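Long-range contacts in quinoline 2-oxidoreductase medium subunit (Pseudomonas putida, PDB 1T3Q), which binds flavin-adenine dinucleotide as the medium subunit of a molybdenum hydroxylase and probably passes on electrons released by quinoline oxidation: residues 2-7 and 44-49; 28-33 and 50-55; 94-99 and 121-126. One frame throughout, in Å; residues are numbered along the deposited sequence.

Contact 1 of 3, residues 2-7 and 44-49; sequences KFPAFS and LVYPSC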
loop_
_atom_site.group_PDB
_atom_site.type_symbol
_atom_site.label_atom_id
_atom_site.label_comp_id
_atom_site.label_asym_id
_atom_site.label_seq_id
_atom_site.Cartn_x
_atom_site.Cartn_y
_atom_site.Cartn_z
ATOM N N LYS C 2 16.935 6.964 -21.616
ATOM C CA LYS C 2 16.716 5.569 -21.980
ATOM C C LYS C 2 17.156 5.449 -23.443
ATOM O O LYS C 2 16.952 6.376 -24.234
ATOM C CB LYS C 2 15.238 5.185 -21.844
ATOM C CG LYS C 2 14.676 5.276 -20.427
ATOM C CD LYS C 2 15.486 4.457 -19.434
ATOM C CE LYS C 2 14.896 4.552 -18.031
ATOM N NZ LYS C 2 15.665 3.751 -17.034
ATOM N N PHE C 3 17.771 4.326 -23.798
ATOM C CA PHE C 3 18.241 4.119 -25.166
ATOM C C PHE C 3 17.102 4.226 -26.171
ATOM O O PHE C 3 15.943 3.988 -25.837
ATOM C CB PHE C 3 18.831 2.715 -25.346
ATOM C CG PHE C 3 19.840 2.323 -24.310
ATOM C CD1 PHE C 3 20.011 0.978 -23.984
ATOM C CD2 PHE C 3 20.627 3.274 -23.671
ATOM C CE1 PHE C 3 20.947 0.589 -23.037
ATOM C CE2 PHE C 3 21.571 2.891 -22.718
ATOM C CZ PHE C 3 21.728 1.550 -22.402
ATOM N N PRO C 4 17.419 4.613 -27.415
ATOM C CA PRO C 4 16.360 4.698 -28.420
ATOM C C PRO C 4 16.156 3.234 -28.823
ATOM O O PRO C 4 16.974 2.383 -28.464
ATOM C CB PRO C 4 16.995 5.549 -29.521
ATOM C CG PRO C 4 18.441 5.225 -29.410
ATOM C CD PRO C 4 18.678 5.192 -27.919
ATOM N N ALA C 5 15.087 2.927 -29.548
ATOM C CA ALA C 5 14.816 1.543 -29.936
ATOM C C ALA C 5 15.736 0.987 -31.025
ATOM O O ALA C 5 16.245 1.728 -31.861
ATOM C CB ALA C 5 13.363 1.408 -30.368
ATOM N N PHE C 6 15.950 -0.328 -30.995
ATOM C CA PHE C 6 16.783 -1.011 -31.987
ATOM C C PHE C 6 16.640 -2.526 -31.866
ATOM O O PHE C 6 16.228 -3.036 -30.824
ATOM C CB PHE C 6 18.259 -0.607 -31.831
ATOM C CG PHE C 6 18.802 -0.780 -30.434
ATOM C CD1 PHE C 6 19.121 -2.043 -29.942
ATOM C CD2 PHE C 6 18.963 0.325 -29.598
ATOM C CE1 PHE C 6 19.593 -2.202 -28.634
ATOM C CE2 PHE C 6 19.433 0.177 -28.295
ATOM C CZ PHE C 6 19.748 -1.091 -27.811
ATOM N N SER C 7 16.955 -3.245 -32.941
ATOM C CA SER C 7 16.882 -4.702 -32.907
ATOM C C SER C 7 18.252 -5.207 -32.470
ATOM O O SER C 7 19.198 -4.426 -32.353
ATOM C CB SER C 7 16.514 -5.263 -34.286
ATOM O OG SER C 7 17.476 -4.888 -35.248
ATOM N N LEU C 44 22.686 10.070 -28.676
ATOM C CA LEU C 44 23.611 10.742 -29.582
ATOM C C LEU C 44 23.789 9.920 -30.857
ATOM O O LEU C 44 24.371 10.392 -31.832
ATOM C CB LEU C 44 24.964 10.957 -28.900
ATOM C CG LEU C 44 24.934 11.915 -27.705
ATOM C CD1 LEU C 44 26.305 11.981 -27.056
ATOM C CD2 LEU C 44 24.493 13.298 -28.176
ATOM N N VAL C 45 23.298 8.685 -30.835
ATOM C CA VAL C 45 23.358 7.802 -31.997
ATOM C C VAL C 45 22.040 7.053 -32.055
ATOM O O VAL C 45 21.426 6.783 -31.018
ATOM C CB VAL C 45 24.527 6.776 -31.917
ATOM C CG1 VAL C 45 25.864 7.507 -31.875
ATOM C CG2 VAL C 45 24.367 5.881 -30.700
ATOM N N TYR C 46 21.597 6.723 -33.264
ATOM C CA TYR C 46 20.336 6.023 -33.434
ATOM C C TYR C 46 20.474 4.813 -34.344
ATOM O O TYR C 46 20.027 4.830 -35.488
ATOM C CB TYR C 46 19.280 6.970 -34.006
ATOM C CG TYR C 46 18.998 8.176 -33.142
ATOM C CD1 TYR C 46 19.843 9.284 -33.154
ATOM C CD2 TYR C 46 17.883 8.207 -32.304
ATOM C CE1 TYR C 46 19.583 10.401 -32.353
ATOM C CE2 TYR C 46 17.614 9.315 -31.498
ATOM C CZ TYR C 46 18.467 10.407 -31.528
ATOM O OH TYR C 46 18.193 11.506 -30.743
ATOM N N PRO C 47 21.096 3.739 -33.843
ATOM C CA PRO C 47 21.259 2.541 -34.668
ATOM C C PRO C 47 19.928 1.841 -34.891
ATOM O O PRO C 47 19.017 1.941 -34.072
ATOM C CB PRO C 47 22.224 1.692 -33.850
ATOM C CG PRO C 47 21.835 2.037 -32.431
ATOM C CD PRO C 47 21.680 3.547 -32.502
ATOM N N SER C 48 19.814 1.133 -36.005
ATOM C CA SER C 48 18.594 0.408 -36.307
ATOM C C SER C 48 18.695 -0.944 -35.619
ATOM O O SER C 48 17.700 -1.510 -35.166
ATOM C CB SER C 48 18.475 0.197 -37.816
ATOM O OG SER C 48 19.631 -0.459 -38.306
ATOM N N CYS C 49 19.925 -1.442 -35.530
ATOM C CA CYS C 49 20.188 -2.745 -34.947
ATOM C C CYS C 49 21.597 -2.797 -34.373
ATOM O O CYS C 49 22.519 -2.197 -34.918
ATOM C CB CYS C 49 20.035 -3.812 -36.040
ATOM S SG CYS C 49 20.617 -5.483 -35.616
HETATM O O HOH W 1 17.739 3.660 -32.477
#
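S7 and C49 face each other where strands 7-9 and 49-52 begin, a parallel pair in the small sheet of the FAD-binding domain. The backbone hydrogen bond between the segments runs from S7 N to S48 O, 2.9 Å long and nearly straight at 166°. Weaker CA-H...O contacts flank it: F6 CA lies 3.3 Å from S48 O, and C49 CA 3.2 Å from S7 O. Ahead of this pair the chains are irregular, and a water takes over, donating to A5 O at 2.5 Å and to P47 O at 2.7 Å. It thus joins two carbonyls that cannot bond to each other.

Prolines suit these irregular chains, where their nitrogens have no hydrogen to give and their rings offer carbon surface. P4 CB touches Y46 CD2 at 3.9 Å, the two side chains crossing at about a right angle, while Y46 OH bonds to Q132 of the large subunit. F6 CG sits between its backbone N and carbonyl carbon (chi1 53°); F6 CD2 still comes to 4.4 Å from P47 CG, but the far end leads away from 44-49 and packs on L50 and on P27 of the small subunit.

The chemistry implies a join of mixed kind: one nearly straight backbone hydrogen bond starts the sheet, a water links A5 O to P47 O, and carbon contacts do the rest, leaving V45 O buried without a polar partner.

Contact 2 of 3, residues 28-33 and 50-55; sequences RIIAGG and LVDLRN. With FAD (flavin-adenine dinucleotide), chain R.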
loop_
_atom_site.group_PDB
_atom_site.type_symbol
_atom_site.label_atom_id
_atom_site.label_comp_id
_atom_site.label_asym_id
_atom_site.label_seq_id
_atom_site.Cartn_x
_atom_site.Cartn_y
_atom_site.Cartn_z
ATOM N N ARG C 28 24.852 -1.044 -36.097
ATOM C CA ARG C 28 26.112 -0.724 -35.461
ATOM C C ARG C 28 26.552 -1.893 -34.604
ATOM O O ARG C 28 25.728 -2.638 -34.074
ATOM C CB ARG C 28 25.970 0.552 -34.628
ATOM C CG ARG C 28 25.480 1.732 -35.463
ATOM C CD ARG C 28 25.441 3.047 -34.693
ATOM N NE ARG C 28 26.777 3.552 -34.388
ATOM C CZ ARG C 28 27.132 4.831 -34.482
ATOM N NH1 ARG C 28 28.369 5.199 -34.182
ATOM N NH2 ARG C 28 26.255 5.741 -34.890
ATOM N N ILE C 29 27.862 -2.058 -34.499
ATOM C CA ILE C 29 28.443 -3.131 -33.716
ATOM C C ILE C 29 28.442 -2.790 -32.231
ATOM O O ILE C 29 28.560 -1.626 -31.856
ATOM C CB ILE C 29 29.918 -3.364 -34.125
ATOM C CG1 ILE C 29 29.987 -3.992 -35.519
ATOM C CG2 ILE C 29 30.630 -4.230 -33.079
ATOM C CD1 ILE C 29 31.387 -3.952 -36.122
ATOM N N ILE C 30 28.274 -3.806 -31.388
ATOM C CA ILE C 30 28.378 -3.595 -29.956
ATOM C C ILE C 30 29.307 -4.683 -29.434
ATOM O O ILE C 30 29.177 -5.852 -29.797
ATOM C CB ILE C 30 27.020 -3.669 -29.192
ATOM C CG1 ILE C 30 27.284 -3.392 -27.702
ATOM C CG2 ILE C 30 26.366 -5.034 -29.356
ATOM C CD1 ILE C 30 26.039 -3.353 -26.821
ATOM N N ALA C 31 30.271 -4.274 -28.620
ATOM C CA ALA C 31 31.227 -5.185 -28.012
ATOM C C ALA C 31 30.957 -5.164 -26.511
ATOM O O ALA C 31 30.019 -5.805 -26.043
ATOM C CB ALA C 31 32.648 -4.729 -28.313
ATOM N N GLY C 32 31.759 -4.412 -25.760
ATOM C CA GLY C 32 31.561 -4.332 -24.320
ATOM C C GLY C 32 30.462 -3.362 -23.900
ATOM O O GLY C 32 29.981 -3.411 -22.766
ATOM N N GLY C 33 30.087 -2.468 -24.813
ATOM C CA GLY C 33 29.040 -1.493 -24.556
ATOM C C GLY C 33 29.367 -0.331 -23.626
ATOM O O GLY C 33 28.516 0.531 -23.414
ATOM N N LEU C 50 21.759 -3.492 -33.254
ATOM C CA LEU C 50 23.081 -3.633 -32.664
ATOM C C LEU C 50 23.531 -5.059 -32.921
ATOM O O LEU C 50 22.812 -6.012 -32.621
ATOM C CB LEU C 50 23.059 -3.350 -31.160
ATOM C CG LEU C 50 22.810 -1.891 -30.759
ATOM C CD1 LEU C 50 23.029 -1.740 -29.261
ATOM C CD2 LEU C 50 23.753 -0.970 -31.526
ATOM N N VAL C 51 24.721 -5.194 -33.489
ATOM C CA VAL C 51 25.274 -6.497 -33.809
ATOM C C VAL C 51 26.392 -6.816 -32.833
ATOM O O VAL C 51 27.491 -6.263 -32.926
ATOM C CB VAL C 51 25.829 -6.516 -35.243
ATOM C CG1 VAL C 51 26.281 -7.925 -35.603
ATOM C CG2 VAL C 51 24.758 -6.013 -36.216
ATOM N N ASP C 52 26.092 -7.718 -31.908
ATOM C CA ASP C 52 27.021 -8.142 -30.868
ATOM C C ASP C 52 28.073 -9.095 -31.433
ATOM O O ASP C 52 27.769 -9.929 -32.289
ATOM C CB ASP C 52 26.239 -8.850 -29.748
ATOM C CG ASP C 52 26.944 -8.788 -28.399
ATOM O OD1 ASP C 52 28.190 -8.752 -28.370
ATOM O OD2 ASP C 52 26.243 -8.791 -27.365
ATOM N N LEU C 53 29.305 -8.972 -30.948
ATOM C CA LEU C 53 30.395 -9.833 -31.394
ATOM C C LEU C 53 30.690 -10.917 -30.358
ATOM O O LEU C 53 31.663 -11.659 -30.496
ATOM C CB LEU C 53 31.664 -9.001 -31.631
ATOM C CG LEU C 53 31.560 -7.834 -32.617
ATOM C CD1 LEU C 53 32.892 -7.111 -32.685
ATOM C CD2 LEU C 53 31.160 -8.347 -33.996
ATOM N N ARG C 54 29.839 -11.028 -29.340
ATOM C CA ARG C 54 30.050 -12.006 -28.272
ATOM C C ARG C 54 30.210 -13.458 -28.716
ATOM O O ARG C 54 30.904 -14.229 -28.056
ATOM C CB ARG C 54 28.919 -11.931 -27.232
ATOM C CG ARG C 54 27.538 -12.301 -27.747
ATOM C CD ARG C 54 26.520 -12.424 -26.606
ATOM N NE ARG C 54 26.906 -13.457 -25.641
ATOM C CZ ARG C 54 26.162 -13.839 -24.603
ATOM N NH1 ARG C 54 24.981 -13.279 -24.380
ATOM N NH2 ARG C 54 26.608 -14.777 -23.781
ATOM N N ASN C 55 29.581 -13.838 -29.823
ATOM C CA ASN C 55 29.667 -15.223 -30.280
ATOM C C ASN C 55 30.697 -15.526 -31.362
ATOM O O ASN C 55 30.675 -16.604 -31.955
ATOM C CB ASN C 55 28.292 -15.709 -30.741
ATOM C CG ASN C 55 27.266 -15.663 -29.634
ATOM O OD1 ASN C 55 27.547 -16.057 -28.504
ATOM N ND2 ASN C 55 26.069 -15.188 -29.951
HETATM P PA FAD R . 31.563 -0.591 -27.284
HETATM O O1A FAD R . 31.125 0.516 -26.392
HETATM O O2A FAD R . 30.720 -1.602 -27.532
HETATM O O5B FAD R . 31.649 0.210 -28.571
HETATM C C5B FAD R . 32.748 1.098 -28.955
HETATM C C4B FAD R . 32.504 1.614 -30.436
HETATM O O4B FAD R . 33.342 0.758 -31.310
HETATM C C3B FAD R . 31.072 1.548 -31.070
HETATM O O3B FAD R . 30.859 2.583 -31.982
HETATM C C2B FAD R . 31.069 0.125 -31.709
HETATM O O2B FAD R . 30.182 0.029 -32.796
HETATM C C1B FAD R . 32.471 0.020 -32.233
HETATM N N9A FAD R . 33.044 -1.326 -32.209
HETATM C C8A FAD R . 33.244 -2.130 -31.106
HETATM N N7A FAD R . 33.986 -3.204 -31.370
HETATM C C5A FAD R . 34.269 -3.110 -32.712
HETATM C C6A FAD R . 35.076 -3.970 -33.636
HETATM N N6A FAD R . 35.664 -5.086 -33.280
HETATM N N1A FAD R . 35.141 -3.519 -34.948
HETATM C C2A FAD R . 34.532 -2.356 -35.367
HETATM N N3A FAD R . 33.775 -1.517 -34.602
HETATM C C4A FAD R . 33.623 -1.962 -33.293
HETATM N N1 FAD R . 38.481 4.297 -21.723
HETATM C C2 FAD R . 39.764 4.653 -21.622
HETATM O O2 FAD R . 40.511 4.631 -22.569
HETATM N N3 FAD R . 40.278 5.269 -20.432
HETATM C C4 FAD R . 39.452 5.606 -19.362
HETATM O O4 FAD R . 39.932 6.159 -18.399
HETATM C C4X FAD R . 38.025 5.294 -19.491
HETATM N N5 FAD R . 37.150 5.601 -18.477
HETATM C C5X FAD R . 35.835 5.193 -18.601
HETATM C C6 FAD R . 34.936 5.525 -17.536
HETATM C C7 FAD R . 33.593 5.150 -17.573
HETATM C C7M FAD R . 32.679 5.556 -16.437
HETATM C C8 FAD R . 33.076 4.368 -18.722
HETATM C C8M FAD R . 31.636 3.925 -18.825
HETATM C C9 FAD R . 33.961 4.011 -19.775
HETATM C C9A FAD R . 35.330 4.427 -19.735
HETATM N N10 FAD R . 36.304 4.126 -20.787
HETATM C C10 FAD R . 37.591 4.565 -20.708
HETATM C "C1'" FAD R . 35.808 3.490 -22.037
HETATM C "C2'" FAD R . 36.138 1.972 -22.124
HETATM O "O2'" FAD R . 37.533 1.802 -22.393
HETATM C "C3'" FAD R . 35.263 1.418 -23.252
HETATM O "O3'" FAD R . 35.045 0.034 -22.941
HETATM C "C4'" FAD R . 35.916 1.532 -24.655
HETATM O "O4'" FAD R . 36.198 2.894 -24.988
HETATM C "C5'" FAD R . 34.925 0.976 -25.639
HETATM O "O5'" FAD R . 35.084 -0.567 -25.724
HETATM P P FAD R . 33.849 -1.428 -25.700
HETATM O O1P FAD R . 34.361 -2.864 -25.861
HETATM O O2P FAD R . 33.016 -1.172 -24.619
HETATM O O3P FAD R . 33.069 -1.108 -26.908
HETATM O O HOH W 2 29.373 -8.435 -26.104
#
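R28, I29 and I30 pair with L50, V51 and D52 as parallel strands of a beta-alpha-beta unit, in which helix 36-41 makes the connection. V51 N donates to R28 O at 2.8 Å, and I30 N to V51 O at 3.0 Å, the latter donor standing well above the carbonyl plane; the bond from L53 N to I30 O is weak.

The side chain of I29 reads as a route from sheet to cofactor. Its CB lies 3.7 Å from FAD O2B, the ribose hydroxyl that donates to I29 O. I29 CG2, anti to the backbone N, rests 3.7 Å from L53 CD1. I29 CG1 takes the other branch, anti to the carbonyl carbon (chi1 -71°), and the extended chain beyond it sets I29 CD1 3.6 Å from FAD C2A in the adenine. L53 CD1 also approaches the adenine, 3.5 Å from FAD N6A, so two branched aliphatic residues suit a place between the base and helix 14-23.

On the other face I30 CG2 lies over the backbone of D52. D52 OD1 accepts from R54 N in an Asx turn and shares a water with A31 O, while OD2 bonds to Y8 and to Q74 of the small subunit.

Beyond I30 the strand gives way to a loop that offers peptide N-H groups to the diphosphate. At G32 a side chain would run into FAD O1P, and its N-H goes to that oxygen; G33 has a positive phi, which glycine tolerates easily. A31 N and G33 N both donate to FAD O2A, each at 2.9 Å.

Contact 3 of 3, residues 94-99 and 121-126; sequences PKVLAH and GAEMPF. With FAD (flavin-adenine dinucleotide), chain R.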
loop_
_atom_site.group_PDB
_atom_site.type_symbol
_atom_site.label_atom_id
_atom_site.label_comp_id
_atom_site.label_asym_id
_atom_site.label_seq_id
_atom_site.Cartn_x
_atom_site.Cartn_y
_atom_site.Cartn_z
ATOM N N PRO C 94 49.650 -4.210 -19.662
ATOM C CA PRO C 94 48.896 -4.251 -18.406
ATOM C C PRO C 94 49.174 -3.063 -17.479
ATOM O O PRO C 94 48.313 -2.674 -16.692
ATOM C CB PRO C 94 49.292 -5.604 -17.799
ATOM C CG PRO C 94 50.615 -5.905 -18.416
ATOM C CD PRO C 94 50.450 -5.434 -19.838
ATOM N N LYS C 95 50.363 -2.475 -17.570
ATOM C CA LYS C 95 50.668 -1.335 -16.712
ATOM C C LYS C 95 49.871 -0.104 -17.144
ATOM O O LYS C 95 49.508 0.742 -16.320
ATOM C CB LYS C 95 52.172 -1.042 -16.718
ATOM C CG LYS C 95 52.988 -2.173 -16.102
ATOM C CD LYS C 95 54.367 -1.724 -15.648
ATOM C CE LYS C 95 55.234 -1.291 -16.808
ATOM N NZ LYS C 95 56.615 -0.989 -16.337
ATOM N N VAL C 96 49.588 -0.014 -18.439
ATOM C CA VAL C 96 48.817 1.103 -18.972
ATOM C C VAL C 96 47.338 0.911 -18.637
ATOM O O VAL C 96 46.638 1.863 -18.285
ATOM C CB VAL C 96 48.971 1.209 -20.511
ATOM C CG1 VAL C 96 48.021 2.270 -21.060
ATOM C CG2 VAL C 96 50.415 1.564 -20.870
ATOM N N LEU C 97 46.876 -0.332 -18.735
ATOM C CA LEU C 97 45.483 -0.665 -18.460
ATOM C C LEU C 97 45.057 -0.392 -17.021
ATOM O O LEU C 97 43.864 -0.281 -16.737
ATOM C CB LEU C 97 45.222 -2.128 -18.820
ATOM C CG LEU C 97 45.208 -2.404 -20.328
ATOM C CD1 LEU C 97 45.318 -3.895 -20.593
ATOM C CD2 LEU C 97 43.932 -1.839 -20.932
ATOM N N ALA C 98 46.022 -0.283 -16.114
ATOM C CA ALA C 98 45.709 -0.001 -14.719
ATOM C C ALA C 98 45.089 1.393 -14.594
ATOM O O ALA C 98 44.360 1.681 -13.644
ATOM C CB ALA C 98 46.974 -0.086 -13.869
ATOM N N HIS C 99 45.383 2.248 -15.567
ATOM C CA HIS C 99 44.879 3.619 -15.593
ATOM C C HIS C 99 43.518 3.735 -16.273
ATOM O O HIS C 99 42.841 4.756 -16.148
ATOM C CB HIS C 99 45.878 4.527 -16.323
ATOM C CG HIS C 99 47.179 4.702 -15.603
ATOM N ND1 HIS C 99 47.338 5.591 -14.560
ATOM C CD2 HIS C 99 48.374 4.084 -15.756
ATOM C CE1 HIS C 99 48.575 5.513 -14.103
ATOM N NE2 HIS C 99 49.223 4.606 -14.811
ATOM N N GLY C 121 41.257 10.786 -25.897
ATOM C CA GLY C 121 41.766 10.777 -24.538
ATOM C C GLY C 121 41.971 9.375 -24.005
ATOM O O GLY C 121 42.403 9.201 -22.869
ATOM N N ALA C 122 41.678 8.371 -24.827
ATOM C CA ALA C 122 41.810 6.973 -24.422
ATOM C C ALA C 122 43.243 6.454 -24.471
ATOM O O ALA C 122 44.040 6.876 -25.310
ATOM C CB ALA C 122 40.916 6.098 -25.295
ATOM N N GLU C 123 43.558 5.522 -23.576
ATOM C CA GLU C 123 44.896 4.942 -23.510
ATOM C C GLU C 123 45.263 4.003 -24.659
ATOM O O GLU C 123 46.358 4.103 -25.211
ATOM C CB GLU C 123 45.095 4.187 -22.184
ATOM C CG GLU C 123 45.367 5.072 -20.977
ATOM C CD GLU C 123 44.121 5.766 -20.459
ATOM O OE1 GLU C 123 44.243 6.654 -19.584
ATOM O OE2 GLU C 123 43.015 5.417 -20.920
ATOM N N MET C 124 44.362 3.095 -25.022
ATOM C CA MET C 124 44.665 2.133 -26.083
ATOM C C MET C 124 45.003 2.717 -27.459
ATOM O O MET C 124 45.969 2.286 -28.089
ATOM C CB MET C 124 43.545 1.096 -26.199
ATOM C CG MET C 124 43.448 0.161 -24.993
ATOM S SD MET C 124 44.993 -0.712 -24.585
ATOM C CE MET C 124 45.723 0.393 -23.384
ATOM N N PRO C 125 44.217 3.690 -27.952
ATOM C CA PRO C 125 44.569 4.234 -29.269
ATOM C C PRO C 125 45.969 4.840 -29.233
ATOM O O PRO C 125 46.746 4.695 -30.175
ATOM C CB PRO C 125 43.491 5.288 -29.512
ATOM C CG PRO C 125 42.299 4.713 -28.793
ATOM C CD PRO C 125 42.916 4.208 -27.496
ATOM N N PHE C 126 46.279 5.524 -28.133
ATOM C CA PHE C 126 47.581 6.148 -27.958
ATOM C C PHE C 126 48.693 5.111 -27.865
ATOM O O PHE C 126 49.732 5.243 -28.512
ATOM C CB PHE C 126 47.600 7.004 -26.684
ATOM C CG PHE C 126 48.989 7.327 -26.195
ATOM C CD1 PHE C 126 49.778 8.265 -26.858
ATOM C CD2 PHE C 126 49.523 6.661 -25.097
ATOM C CE1 PHE C 126 51.084 8.532 -26.433
ATOM C CE2 PHE C 126 50.827 6.919 -24.663
ATOM C CZ PHE C 126 51.608 7.856 -25.333
HETATM P PA FAD R . 31.563 -0.591 -27.284
HETATM O O1A FAD R . 31.125 0.516 -26.392
HETATM O O2A FAD R . 30.720 -1.602 -27.532
HETATM O O5B FAD R . 31.649 0.210 -28.571
HETATM C C5B FAD R . 32.748 1.098 -28.955
HETATM C C4B FAD R . 32.504 1.614 -30.436
HETATM O O4B FAD R . 33.342 0.758 -31.310
HETATM C C3B FAD R . 31.072 1.548 -31.070
HETATM O O3B FAD R . 30.859 2.583 -31.982
HETATM C C2B FAD R . 31.069 0.125 -31.709
HETATM O O2B FAD R . 30.182 0.029 -32.796
HETATM C C1B FAD R . 32.471 0.020 -32.233
HETATM N N9A FAD R . 33.044 -1.326 -32.209
HETATM C C8A FAD R . 33.244 -2.130 -31.106
HETATM N N7A FAD R . 33.986 -3.204 -31.370
HETATM C C5A FAD R . 34.269 -3.110 -32.712
HETATM C C6A FAD R . 35.076 -3.970 -33.636
HETATM N N6A FAD R . 35.664 -5.086 -33.280
HETATM N N1A FAD R . 35.141 -3.519 -34.948
HETATM C C2A FAD R . 34.532 -2.356 -35.367
HETATM N N3A FAD R . 33.775 -1.517 -34.602
HETATM C C4A FAD R . 33.623 -1.962 -33.293
HETATM N N1 FAD R . 38.481 4.297 -21.723
HETATM C C2 FAD R . 39.764 4.653 -21.622
HETATM O O2 FAD R . 40.511 4.631 -22.569
HETATM N N3 FAD R . 40.278 5.269 -20.432
HETATM C C4 FAD R . 39.452 5.606 -19.362
HETATM O O4 FAD R . 39.932 6.159 -18.399
HETATM C C4X FAD R . 38.025 5.294 -19.491
HETATM N N5 FAD R . 37.150 5.601 -18.477
HETATM C C5X FAD R . 35.835 5.193 -18.601
HETATM C C6 FAD R . 34.936 5.525 -17.536
HETATM C C7 FAD R . 33.593 5.150 -17.573
HETATM C C7M FAD R . 32.679 5.556 -16.437
HETATM C C8 FAD R . 33.076 4.368 -18.722
HETATM C C8M FAD R . 31.636 3.925 -18.825
HETATM C C9 FAD R . 33.961 4.011 -19.775
HETATM C C9A FAD R . 35.330 4.427 -19.735
HETATM N N10 FAD R . 36.304 4.126 -20.787
HETATM C C10 FAD R . 37.591 4.565 -20.708
HETATM C "C1'" FAD R . 35.808 3.490 -22.037
HETATM C "C2'" FAD R . 36.138 1.972 -22.124
HETATM O "O2'" FAD R . 37.533 1.802 -22.393
HETATM C "C3'" FAD R . 35.263 1.418 -23.252
HETATM O "O3'" FAD R . 35.045 0.034 -22.941
HETATM C "C4'" FAD R . 35.916 1.532 -24.655
HETATM O "O4'" FAD R . 36.198 2.894 -24.988
HETATM C "C5'" FAD R . 34.925 0.976 -25.639
HETATM O "O5'" FAD R . 35.084 -0.567 -25.724
HETATM P P FAD R . 33.849 -1.428 -25.700
HETATM O O1P FAD R . 34.361 -2.864 -25.861
HETATM O O2P FAD R . 33.016 -1.172 -24.619
HETATM O O3P FAD R . 33.069 -1.108 -26.908
#
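V96 and L97 are met by M124 because the methionine folds twice: its chain is bent at chi2, and chi3 of 93° swings the methyl CE round towards both of them. In neighbouring E123 the bend comes at chi2 (76°), which places CD so that the carboxylate can face the flavin while CB and CG stay beside V96. The contact brings the carboxyl end of helix 92-97 against the amino end of helix 123-130, in the FAD-binding domain, beside the isoalloxazine end of the cofactor.

No hydrogen bond crosses between the segments; the meeting is one of carbon and sulfur. V96 CG1, anti to its backbone N, lies 3.7 Å from E123 CB and 3.8 Å from M124 CE. The V96 and M124 side chains slide past each other in opposite directions, whereas L97 crosses M124 at about a right angle, with L97 CD2 3.8 Å from M124 CE and 4.0 Å from M124 SD. A flexible, unbranched thioether suits this position, since it can bend to follow the two aliphatic groups; its other neighbours include L111 and S114 of helix 111-117.

Further on, H99 N donates to V96 O at 3.0 Å. The same oxygen lies at the edge of the H99 ring, in its plane. F180 of strand 177-183 packs on V96, E123 and the H99 ring.

E123 thus has an aliphatic part beside V96; OE2 is given to the cofactor, while OE1 lies close to the carboxylate of E182. Its backbone N, near the amino end of helix 123-130, makes a weak hydrogen bond of 3.3 Å to FAD O2; the helix end may polarise that oxygen. The side chain is the firmer partner: FAD N3 donates to E123 OE2 at 2.8 Å, with an angle of 155° at the hydrogen.

In the fold
Contacts 1 and 2 are interleaved along the chain and touch, their centres about 13 Å apart. Together they build the three-stranded parallel sheet, in which 49-52 lies between 7-9 and 28-30: C49 O probably accepts from R28 N, and S7 O from L50 N. Contact 3 follows later in the sequence, in a helical part of the same FAD-binding domain, its centre about 28 Å from that of contact 1. Contacts 2 and 3 do not touch, their nearest atoms about 12 Å apart, but the same FAD reaches both, with its adenosine and diphosphate at contact 2 and its flavin ring at contact 3. Contact 1 meets the small and large subunits and contact 2 the small one, so this sheet lies at the subunit interfaces.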